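Local coordinates for DNA repair protein PprA (Deinococcus deserti, PDB 6MC8), which binds DNA and acts in the repair of radiation-induced damage, probably also in genome segregation and filament formation, at residues S50-L55 with T63-Q68; V160-A165 with R272-W277. The protein carries 2 engineered substitutions. All coordinates share one frame; numbering follows the deposited sequence.

Contact 1 of 2, residues S50-L55 with T63-Q68; sequences SDVQAL and TTLEAQ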
loop_
_atom_site.group_PDB
_atom_site.type_symbol
_atom_site.label_atom_id
_atom_site.label_comp_id
_atom_site.label_asym_id
_atom_site.label_seq_id
_atom_site.Cartn_x
_atom_site.Cartn_y
_atom_site.Cartn_z
ATOM N N SER A 50 -31.845 -11.157 -9.032
ATOM C CA SER A 50 -31.584 -9.809 -9.516
ATOM C C SER A 50 -32.732 -8.870 -9.176
ATOM O O SER A 50 -33.904 -9.241 -9.245
ATOM C CB SER A 50 -31.349 -9.824 -11.024
ATOM O OG SER A 50 -31.075 -8.530 -11.518
ATOM N N ASP A 51 -32.382 -7.643 -8.807
ATOM C CA ASP A 51 -33.349 -6.627 -8.427
ATOM C C ASP A 51 -33.575 -5.582 -9.509
ATOM O O ASP A 51 -34.319 -4.628 -9.275
ATOM C CB ASP A 51 -32.898 -5.928 -7.140
ATOM C CG ASP A 51 -32.998 -6.817 -5.927
ATOM O OD1 ASP A 51 -33.884 -7.688 -5.894
ATOM O OD2 ASP A 51 -32.190 -6.643 -5.003
ATOM N N VAL A 52 -32.971 -5.746 -10.687
ATOM C CA VAL A 52 -32.907 -4.653 -11.653
ATOM C C VAL A 52 -34.255 -4.458 -12.341
ATOM O O VAL A 52 -34.679 -3.324 -12.596
ATOM C CB VAL A 52 -31.776 -4.912 -12.666
ATOM C CG1 VAL A 52 -31.633 -3.751 -13.624
ATOM C CG2 VAL A 52 -30.477 -5.160 -11.942
ATOM N N GLN A 53 -34.954 -5.556 -12.632
ATOM C CA GLN A 53 -36.292 -5.458 -13.206
ATOM C C GLN A 53 -37.275 -4.847 -12.212
ATOM O O GLN A 53 -38.175 -4.095 -12.600
ATOM C CB GLN A 53 -36.770 -6.840 -13.653
ATOM C CG GLN A 53 -38.097 -6.845 -14.394
ATOM C CD GLN A 53 -38.023 -6.153 -15.739
ATOM O OE1 GLN A 53 -38.464 -5.018 -15.895
ATOM N NE2 GLN A 53 -37.477 -6.846 -16.725
ATOM N N ALA A 54 -37.099 -5.138 -10.922
ATOM C CA ALA A 54 -37.984 -4.574 -9.909
ATOM C C ALA A 54 -37.700 -3.094 -9.685
ATOM O O ALA A 54 -38.610 -2.327 -9.356
ATOM C CB ALA A 54 -37.847 -5.349 -8.602
ATOM N N LEU A 55 -36.448 -2.672 -9.862
ATOM C CA LEU A 55 -36.130 -1.255 -9.733
ATOM C C LEU A 55 -36.614 -0.469 -10.940
ATOM O O LEU A 55 -37.031 0.687 -10.805
ATOM C CB LEU A 55 -34.628 -1.060 -9.540
ATOM C CG LEU A 55 -34.021 -1.480 -8.205
ATOM C CD1 LEU A 55 -32.528 -1.389 -8.283
ATOM C CD2 LEU A 55 -34.532 -0.600 -7.091
ATOM N N THR A 63 -29.298 5.742 -13.886
ATOM C CA THR A 63 -28.135 5.777 -13.003
ATOM C C THR A 63 -28.309 4.824 -11.824
ATOM O O THR A 63 -27.358 4.148 -11.418
ATOM C CB THR A 63 -27.897 7.215 -12.533
ATOM O OG1 THR A 63 -27.698 8.055 -13.675
ATOM C CG2 THR A 63 -26.674 7.319 -11.644
ATOM N N THR A 64 -29.526 4.736 -11.285
ATOM C CA THR A 64 -29.815 3.774 -10.227
ATOM C C THR A 64 -29.799 2.345 -10.766
ATOM O O THR A 64 -29.304 1.426 -10.104
ATOM C CB THR A 64 -31.165 4.114 -9.586
ATOM O OG1 THR A 64 -31.094 5.423 -9.010
ATOM C CG2 THR A 64 -31.544 3.130 -8.503
ATOM N N LEU A 65 -30.314 2.152 -11.984
ATOM C CA LEU A 65 -30.339 0.825 -12.594
ATOM C C LEU A 65 -28.939 0.328 -12.923
ATOM O O LEU A 65 -28.614 -0.834 -12.668
ATOM C CB LEU A 65 -31.196 0.845 -13.857
ATOM C CG LEU A 65 -32.706 0.967 -13.689
ATOM C CD1 LEU A 65 -33.354 1.182 -15.032
ATOM C CD2 LEU A 65 -33.251 -0.275 -13.037
ATOM N N GLU A 66 -28.093 1.198 -13.480
ATOM C CA GLU A 66 -26.741 0.792 -13.844
ATOM C C GLU A 66 -25.871 0.579 -12.614
ATOM O O GLU A 66 -24.900 -0.182 -12.661
ATOM C CB GLU A 66 -26.121 1.829 -14.779
ATOM C CG GLU A 66 -26.687 1.790 -16.186
ATOM C CD GLU A 66 -26.221 2.941 -17.045
ATOM O OE1 GLU A 66 -25.597 3.873 -16.504
ATOM O OE2 GLU A 66 -26.482 2.913 -18.260
ATOM N N ALA A 67 -26.200 1.242 -11.506
ATOM C CA ALA A 67 -25.493 0.980 -10.259
ATOM C C ALA A 67 -25.848 -0.394 -9.708
ATOM O O ALA A 67 -24.997 -1.076 -9.130
ATOM C CB ALA A 67 -25.805 2.069 -9.236
ATOM N N GLN A 68 -27.098 -0.819 -9.889
ATOM C CA GLN A 68 -27.495 -2.147 -9.445
ATOM C C GLN A 68 -26.970 -3.221 -10.389
ATOM O O GLN A 68 -26.633 -4.324 -9.949
ATOM C CB GLN A 68 -29.015 -2.224 -9.324
ATOM C CG GLN A 68 -29.543 -3.504 -8.713
ATOM C CD GLN A 68 -29.161 -3.653 -7.260
ATOM O OE1 GLN A 68 -29.127 -2.681 -6.516
ATOM N NE2 GLN A 68 -28.899 -4.879 -6.842
#
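Gln-68 NE2 reaches over the start of helix 52-57 and lies 4.1 Å from Asp-51 CB, while beyond the two segments it is hydrogen-bonded to Glu-72 OE2 and more weakly to Gln-71 OE1. Glu-72 also takes the Asp-51 backbone N on OE2 and Ser-50 OG on OE1, so one carboxylate ties the head of the short helix to the amide. Ser-50 OG in turn receives a weak but nearly straight bond from Val-52 N (3.5 Å, 168°), a capping bond at the helix start.

Below this polar group the contact is apolar. With CG anti to its backbone N (chi1 -173°), Gln-68 presents its CG to two methyls, Val-52 CG2 and Leu-55 CD1, each 3.7 Å away. Replacing Gln-68 with an alanine would probably open a gap beside both methyls and leave Glu-72 OE2 without the Gln-68 side-chain amide as a donor. Leu-65 CD2 fills the next position along: it meets Leu-55 CB at 3.8 Å and also touches Val-52 CG1 and Val-52 O. Leu-36 of helix 35-43 packs on Val-52, and Leu-93 on Leu-65. Two consecutive helices, 52-57 and 62-80, joined by a short loop, thus pack between helix 35-43 and strand 89-95, an outermost strand, within this chain, of a three-stranded antiparallel sheet.

Contact 2 of 2, residues V160-A165 with R272-W277; sequences VLIEDA and REVDRW
Ile-162 and Arg-272 meet where the C-terminal end of helix 156-163 packs against the N-terminal end of helix 274-304, beside the four-stranded antiparallel sheet of strands 168-176, 179-186, 189-195 and 261-267. Ile-162 CG2 sits 3.5 Å from Arg-272 C, and Ile-162 O lies 3.3 Å from Arg-272 CA in a CA-H...O contact. The other branch of the isoleucine ends in CD1, which makes an off-centre CH-pi contact with the five-membered ring of Trp-277, 3.7 Å from CG and 29° off the ring normal.

Extended from CG to NE, the Arg-272 chain runs past the carbonyls that close the helix. A weak bond from NH1 to Glu-163 O (3.3 Å, 153°) is doubtful, because NH1 is modelled too close to Ala-165 O. Glu-163 CG rests 3.5 Å from Arg-272 O, and its OE2 accepts from a water that Val-274 N also binds, next to Glu-273 at the N-cap.

Further out, Arg-185 NH2 hydrogen-bonds Ile-162 O, and Val-160 packs on Val-160 of the second subunit. Leu-190 and Val-192 touch the Trp-277 side chain, whose NE1 is hydrogen-bonded to Thr-183 OG1.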
loop_
_atom_site.group_PDB
_atom_site.type_symbol
_atom_site.label_atom_id
_atom_site.label_comp_id
_atom_site.label_asym_id
_atom_site.label_seq_id
_atom_site.Cartn_x
_atom_site.Cartn_y
_atom_site.Cartn_z
ATOM N N VAL A 160 0.047 -10.228 11.867
ATOM C CA VAL A 160 0.727 -8.948 11.717
ATOM C C VAL A 160 0.216 -8.214 10.480
ATOM O O VAL A 160 0.089 -6.984 10.481
ATOM C CB VAL A 160 2.250 -9.175 11.684
ATOM C CG1 VAL A 160 3.003 -7.873 11.523
ATOM C CG2 VAL A 160 2.702 -9.888 12.937
ATOM N N LEU A 161 -0.117 -8.954 9.421
ATOM C CA LEU A 161 -0.601 -8.331 8.191
ATOM C C LEU A 161 -1.992 -7.730 8.374
ATOM O O LEU A 161 -2.308 -6.682 7.802
ATOM C CB LEU A 161 -0.602 -9.355 7.055
ATOM C CG LEU A 161 0.742 -9.850 6.520
ATOM C CD1 LEU A 161 0.539 -11.050 5.628
ATOM C CD2 LEU A 161 1.467 -8.763 5.770
ATOM N N ILE A 162 -2.834 -8.376 9.177
ATOM C CA ILE A 162 -4.182 -7.864 9.410
ATOM C C ILE A 162 -4.150 -6.703 10.399
ATOM O O ILE A 162 -4.739 -5.646 10.153
ATOM C CB ILE A 162 -5.109 -9.003 9.876
ATOM C CG1 ILE A 162 -5.393 -9.968 8.729
ATOM C CG2 ILE A 162 -6.410 -8.480 10.402
ATOM C CD1 ILE A 162 -6.007 -11.263 9.176
ATOM N N GLU A 163 -3.440 -6.872 11.517
ATOM C CA GLU A 163 -3.440 -5.854 12.566
ATOM C C GLU A 163 -2.624 -4.630 12.170
ATOM O O GLU A 163 -3.079 -3.492 12.327
ATOM C CB GLU A 163 -2.893 -6.433 13.869
ATOM C CG GLU A 163 -3.794 -7.413 14.574
ATOM C CD GLU A 163 -3.150 -7.992 15.813
ATOM O OE1 GLU A 163 -1.937 -7.788 16.001
ATOM O OE2 GLU A 163 -3.856 -8.636 16.607
ATOM N N ASP A 164 -1.416 -4.842 11.660
ATOM C CA ASP A 164 -0.409 -3.795 11.605
ATOM C C ASP A 164 -0.121 -3.283 10.204
ATOM O O ASP A 164 0.396 -2.173 10.064
ATOM C CB ASP A 164 0.896 -4.302 12.228
ATOM C CG ASP A 164 0.737 -4.671 13.680
ATOM O OD1 ASP A 164 -0.082 -4.037 14.369
ATOM O OD2 ASP A 164 1.413 -5.617 14.124
ATOM N N ALA A 165 -0.433 -4.042 9.169
ATOM C CA ALA A 165 0.004 -3.652 7.843
ATOM C C ALA A 165 -1.065 -2.849 7.111
ATOM O O ALA A 165 -2.223 -2.762 7.516
ATOM C CB ALA A 165 0.389 -4.882 7.026
ATOM N N ARG A 272 -9.051 -4.940 10.887
ATOM C CA ARG A 272 -7.744 -5.218 11.528
ATOM C C ARG A 272 -7.836 -6.259 12.644
ATOM O O ARG A 272 -6.863 -6.389 13.355
ATOM C CB ARG A 272 -7.089 -3.931 12.006
ATOM C CG ARG A 272 -6.821 -2.969 10.874
ATOM C CD ARG A 272 -5.702 -2.006 11.100
ATOM N NE ARG A 272 -5.491 -1.293 9.877
ATOM C CZ ARG A 272 -4.536 -1.525 9.032
ATOM N NH1 ARG A 272 -3.645 -2.451 9.270
ATOM N NH2 ARG A 272 -4.465 -0.824 7.932
ATOM N N GLU A 273 -8.953 -6.966 12.765
ATOM C CA GLU A 273 -9.093 -7.971 13.806
ATOM C C GLU A 273 -9.015 -9.359 13.185
ATOM O O GLU A 273 -9.594 -9.602 12.122
ATOM C CB GLU A 273 -10.409 -7.792 14.559
ATOM C CG GLU A 273 -10.514 -6.468 15.294
ATOM C CD GLU A 273 -9.515 -6.330 16.423
ATOM O OE1 GLU A 273 -9.169 -7.352 17.049
ATOM O OE2 GLU A 273 -9.074 -5.194 16.691
ATOM N N VAL A 274 -8.295 -10.265 13.845
ATOM C CA VAL A 274 -8.080 -11.587 13.269
ATOM C C VAL A 274 -9.274 -12.493 13.536
ATOM O O VAL A 274 -9.500 -13.468 12.812
ATOM C CB VAL A 274 -6.772 -12.200 13.799
ATOM C CG1 VAL A 274 -5.591 -11.330 13.426
ATOM C CG2 VAL A 274 -6.834 -12.382 15.297
ATOM N N ASP A 275 -10.059 -12.191 14.570
ATOM C CA ASP A 275 -11.226 -13.014 14.854
ATOM C C ASP A 275 -12.360 -12.686 13.894
ATOM O O ASP A 275 -13.247 -13.515 13.663
ATOM C CB ASP A 275 -11.665 -12.832 16.305
ATOM C CG ASP A 275 -10.669 -13.406 17.294
ATOM O OD1 ASP A 275 -9.925 -14.334 16.920
ATOM O OD2 ASP A 275 -10.640 -12.940 18.451
ATOM N N ARG A 276 -12.344 -11.481 13.324
ATOM C CA ARG A 276 -13.265 -11.155 12.244
ATOM C C ARG A 276 -12.896 -11.904 10.972
ATOM O O ARG A 276 -13.767 -12.475 10.310
ATOM C CB ARG A 276 -13.271 -9.652 11.988
ATOM C CG ARG A 276 -14.187 -9.240 10.861
ATOM C CD ARG A 276 -15.643 -9.356 11.245
ATOM N NE ARG A 276 -16.510 -9.036 10.120
ATOM C CZ ARG A 276 -17.059 -9.941 9.319
ATOM N NH1 ARG A 276 -16.877 -11.229 9.552
ATOM N NH2 ARG A 276 -17.826 -9.557 8.311
ATOM N N TRP A 277 -11.601 -11.905 10.624
ATOM C CA TRP A 277 -11.110 -12.604 9.437
ATOM C C TRP A 277 -11.384 -14.099 9.509
ATOM O O TRP A 277 -11.668 -14.733 8.488
ATOM C CB TRP A 277 -9.608 -12.371 9.269
ATOM C CG TRP A 277 -9.026 -13.179 8.151
ATOM C CD1 TRP A 277 -9.104 -12.919 6.820
ATOM C CD2 TRP A 277 -8.380 -14.450 8.273
ATOM N NE1 TRP A 277 -8.502 -13.925 6.108
ATOM C CE2 TRP A 277 -8.056 -14.878 6.979
ATOM C CE3 TRP A 277 -8.044 -15.261 9.357
ATOM C CZ2 TRP A 277 -7.396 -16.075 6.737
ATOM C CZ3 TRP A 277 -7.392 -16.444 9.118
ATOM C CH2 TRP A 277 -7.072 -16.843 7.819
HETATM O O HOH W 1 -6.167 -8.906 15.691
#

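Contacts 1 and 2 follow one another in the chain and do not touch: their centres are 35 Å apart and their nearest atoms about 19 Å. Each pairs helical segments beside a different antiparallel sheet, contact 1 near the three-stranded one and contact 2 near the four-stranded one. Their settings in the dimer also differ, since no other protein chain of the assembly touches 50-55 or 63-68, whereas contact 2 has residues packed on the second subunit, including Arg-272 on His-147 of that chain. A sequence match to a retroviral-type aspartic peptidase motif spans part of contact 1, but this is weak evidence, and a peptidase role is at most tentative.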